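Local structure of putative lipoprotein YcdA (Bacillus subtilis subsp. subtilis str. 168, 4R4G) at residues K148-Y153 / A234-T239. The protein is of unknown function but is a putative membrane-anchored lipoprotein that joins an Ig-like DUF4352 domain to a DUF5105 domain of the NTF2 clan. Residues are numbered along the deposited sequence; the frame is centred on the assembly and turned at random.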
ATOM      1  N   LYS A 148       2.651  -2.894  -5.131  1.00 63.40           N
ATOM      2  CA  LYS A 148       3.039  -3.662  -6.317  1.00 63.53           C
ATOM      3  C   LYS A 148       1.841  -4.556  -6.679  1.00 67.93           C
ATOM      4  O   LYS A 148       1.325  -4.463  -7.799  1.00 69.37           O
ATOM      5  CB  LYS A 148       4.357  -4.455  -6.083  1.00 66.50           C
ATOM      6  CG  LYS A 148       5.620  -3.558  -5.923  1.00 71.98           C
ATOM      7  CD  LYS A 148       6.943  -4.354  -5.740  1.00 81.98           C
ATOM      8  CE  LYS A 148       8.101  -3.534  -5.173  1.00 92.79           C
ATOM      9  NZ  LYS A 148       8.306  -3.734  -3.689  1.00 98.26           N
ATOM     10  N   ALA A 149       1.318  -5.303  -5.693  1.00 63.56           N
ATOM     11  CA  ALA A 149       0.125  -6.128  -5.840  1.00 63.82           C
ATOM     12  C   ALA A 149      -1.107  -5.299  -6.281  1.00 67.37           C
ATOM     13  O   ALA A 149      -1.762  -5.708  -7.236  1.00 68.53           O
ATOM     14  CB  ALA A 149      -0.167  -6.862  -4.552  1.00 65.13           C
ATOM     15  N   LEU A 150      -1.390  -4.125  -5.663  1.00 63.23           N
ATOM     16  CA  LEU A 150      -2.536  -3.298  -6.086  1.00 62.83           C
ATOM     17  C   LEU A 150      -2.402  -2.865  -7.560  1.00 71.02           C
ATOM     18  O   LEU A 150      -3.385  -2.893  -8.306  1.00 72.33           O
ATOM     19  CB  LEU A 150      -2.761  -2.066  -5.199  1.00 61.37           C
ATOM     20  CG  LEU A 150      -3.892  -1.162  -5.707  1.00 66.50           C
ATOM     21  CD1 LEU A 150      -5.255  -1.829  -5.561  1.00 67.52           C
ATOM     22  CD2 LEU A 150      -3.866   0.187  -5.079  1.00 69.11           C
ATOM     23  N   SER A 151      -1.183  -2.497  -7.980  1.00 68.25           N
ATOM     24  CA  SER A 151      -0.885  -2.091  -9.351  1.00 68.12           C
ATOM     25  C   SER A 151      -1.122  -3.264 -10.323  1.00 72.47           C
ATOM     26  O   SER A 151      -1.629  -3.018 -11.421  1.00 75.16           O
ATOM     27  CB  SER A 151       0.548  -1.570  -9.454  1.00 72.87           C
ATOM     28  OG  SER A 151       0.787  -0.890 -10.675  1.00 88.84           O
ATOM     29  N   ALA A 152      -0.793  -4.528  -9.914  1.00 66.87           N
ATOM     30  CA  ALA A 152      -1.013  -5.752 -10.715  1.00 67.44           C
ATOM     31  C   ALA A 152      -2.509  -5.985 -10.954  1.00 71.94           C
ATOM     32  O   ALA A 152      -2.898  -6.359 -12.055  1.00 72.87           O
ATOM     33  CB  ALA A 152      -0.403  -6.962 -10.023  1.00 69.29           C
ATOM     34  N   TYR A 153      -3.345  -5.729  -9.922  1.00 67.64           N
ATOM     35  CA  TYR A 153      -4.796  -5.819  -9.984  1.00 66.83           C
ATOM     36  C   TYR A 153      -5.314  -4.831 -11.007  1.00 68.92           C
ATOM     37  O   TYR A 153      -6.125  -5.204 -11.838  1.00 70.45           O
ATOM     38  CB  TYR A 153      -5.424  -5.537  -8.608  1.00 68.31           C
ATOM     39  CG  TYR A 153      -5.691  -6.767  -7.771  1.00 72.66           C
ATOM     40  CD1 TYR A 153      -6.882  -7.474  -7.893  1.00 75.86           C
ATOM     41  CD2 TYR A 153      -4.768  -7.205  -6.824  1.00 74.30           C
ATOM     42  CE1 TYR A 153      -7.148  -8.586  -7.100  1.00 79.21           C
ATOM     43  CE2 TYR A 153      -5.022  -8.319  -6.025  1.00 76.94           C
ATOM     44  CZ  TYR A 153      -6.210  -9.012  -6.173  1.00 87.74           C
ATOM     45  OH  TYR A 153      -6.457 -10.120  -5.402  1.00 93.48           O
ATOM     46  N   ALA A 234      -2.558  -4.005   4.872  1.00 78.22           N
ATOM     47  CA  ALA A 234      -1.927  -2.729   4.511  1.00 74.50           C
ATOM     48  C   ALA A 234      -2.903  -1.729   3.934  1.00 75.13           C
ATOM     49  O   ALA A 234      -3.989  -2.106   3.492  1.00 75.75           O
ATOM     50  CB  ALA A 234      -0.819  -2.960   3.499  1.00 74.31           C
ATOM     51  N   ILE A 235      -2.487  -0.449   3.905  1.00 68.99           N
ATOM     52  CA  ILE A 235      -3.219   0.660   3.291  1.00 67.81           C
ATOM     53  C   ILE A 235      -2.376   1.192   2.141  1.00 70.65           C
ATOM     54  O   ILE A 235      -1.261   1.680   2.353  1.00 70.10           O
ATOM     55  CB  ILE A 235      -3.661   1.795   4.271  1.00 70.66           C
ATOM     56  CG1 ILE A 235      -4.621   1.264   5.354  1.00 72.55           C
ATOM     57  CG2 ILE A 235      -4.269   3.008   3.512  1.00 70.43           C
ATOM     58  CD1 ILE A 235      -5.930   0.566   4.843  1.00 88.21           C
ATOM     59  N   VAL A 236      -2.915   1.071   0.919  1.00 66.45           N
ATOM     60  CA  VAL A 236      -2.289   1.541  -0.300  1.00 64.11           C
ATOM     61  C   VAL A 236      -3.034   2.786  -0.735  1.00 69.94           C
ATOM     62  O   VAL A 236      -4.268   2.792  -0.832  1.00 71.79           O
ATOM     63  CB  VAL A 236      -2.232   0.470  -1.408  1.00 67.23           C
ATOM     64  CG1 VAL A 236      -1.439   0.986  -2.609  1.00 67.37           C
ATOM     65  CG2 VAL A 236      -1.627  -0.832  -0.901  1.00 66.81           C
ATOM     66  N   GLU A 237      -2.283   3.850  -0.947  1.00 66.03           N
ATOM     67  CA  GLU A 237      -2.776   5.141  -1.383  1.00 67.07           C
ATOM     68  C   GLU A 237      -2.613   5.191  -2.899  1.00 70.99           C
ATOM     69  O   GLU A 237      -1.489   5.215  -3.411  1.00 71.24           O
ATOM     70  CB  GLU A 237      -1.976   6.231  -0.662  1.00 68.98           C
ATOM     71  CG  GLU A 237      -2.517   7.639  -0.758  1.00 83.82           C
ATOM     72  CD  GLU A 237      -2.127   8.532   0.407  1.00112.00           C
ATOM     73  OE1 GLU A 237      -2.398   8.154   1.574  1.00111.18           O
ATOM     74  OE2 GLU A 237      -1.577   9.627   0.147  1.00106.13           O
ATOM     75  N   ALA A 238      -3.732   5.109  -3.620  1.00 66.58           N
ATOM     76  CA  ALA A 238      -3.724   5.124  -5.081  1.00 64.47           C
ATOM     77  C   ALA A 238      -4.045   6.510  -5.590  1.00 65.82           C
ATOM     78  O   ALA A 238      -5.105   7.053  -5.279  1.00 65.54           O
ATOM     79  CB  ALA A 238      -4.717   4.120  -5.616  1.00 64.92           C
ATOM     80  N   THR A 239      -3.104   7.115  -6.315  1.00 61.53           N
ATOM     81  CA  THR A 239      -3.322   8.445  -6.862  1.00 62.65           C
ATOM     82  C   THR A 239      -3.581   8.203  -8.323  1.00 68.47           C
ATOM     83  O   THR A 239      -2.710   7.722  -9.059  1.00 69.77           O
ATOM     84  CB  THR A 239      -2.171   9.409  -6.508  1.00 70.38           C
ATOM     85  OG1 THR A 239      -1.978   9.445  -5.070  1.00 68.65           O
ATOM     86  CG2 THR A 239      -2.407  10.807  -7.052  1.00 63.98           C
TER
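Leu150 reaches from helix 145-157 to the strand 233-244 with a single methyl group, CD2, which meets the side chains of Val236 and Ala238. Its CG stands anti to the backbone N (chi1 176°), and with chi2, measured to CD1, at 69°, the other methyl CD2 is left nearly anti to CA and extends to the strand. The closer approach is to Val236, whose CG1 lies 3.6 Å from Leu150 CD2. CB of the valine is also near, 4.0 Å from the same leucine methyl, and CD2 lies against the CG1 methyl, roughly at right angles to the CB-CG1 bond. The two side chains pass alongside each other in opposite directions. In Val236, CG1 is the branch anti to the backbone N (chi1 -174°), and this carries it to the leucine, while CG2 lies beside the backbone N. Two residues along the strand, Ala238 offers its CB on the same face, 4.1 Å from Leu150 CD2. The methyl thus sits across the i, i+2 pair formed by Val236 and Ala238, with Glu237 between them turned to the other face.

This is helix-on-sheet packing within the DUF5105 part of the chain, where the helix packs against one strand of the mixed sheet through Leu150, with 80 residues between segments 148-153 and 234-239. The CA atoms of Leu150 and Val236 are 7.5 Å apart. All three touching residues are buried, and the contact is wholly apolar, with no hydrogen bond from helix to strand. Strand 233-244 has antiparallel neighbours in 221-230 and 293-301, and Val236 also touches Thr226 and Met299 on them. Leu150 packs on Leu309 as well, while Ala149 and Ala152 of the same helix touch Ile169 and Phe166, respectively, of helix 165-170.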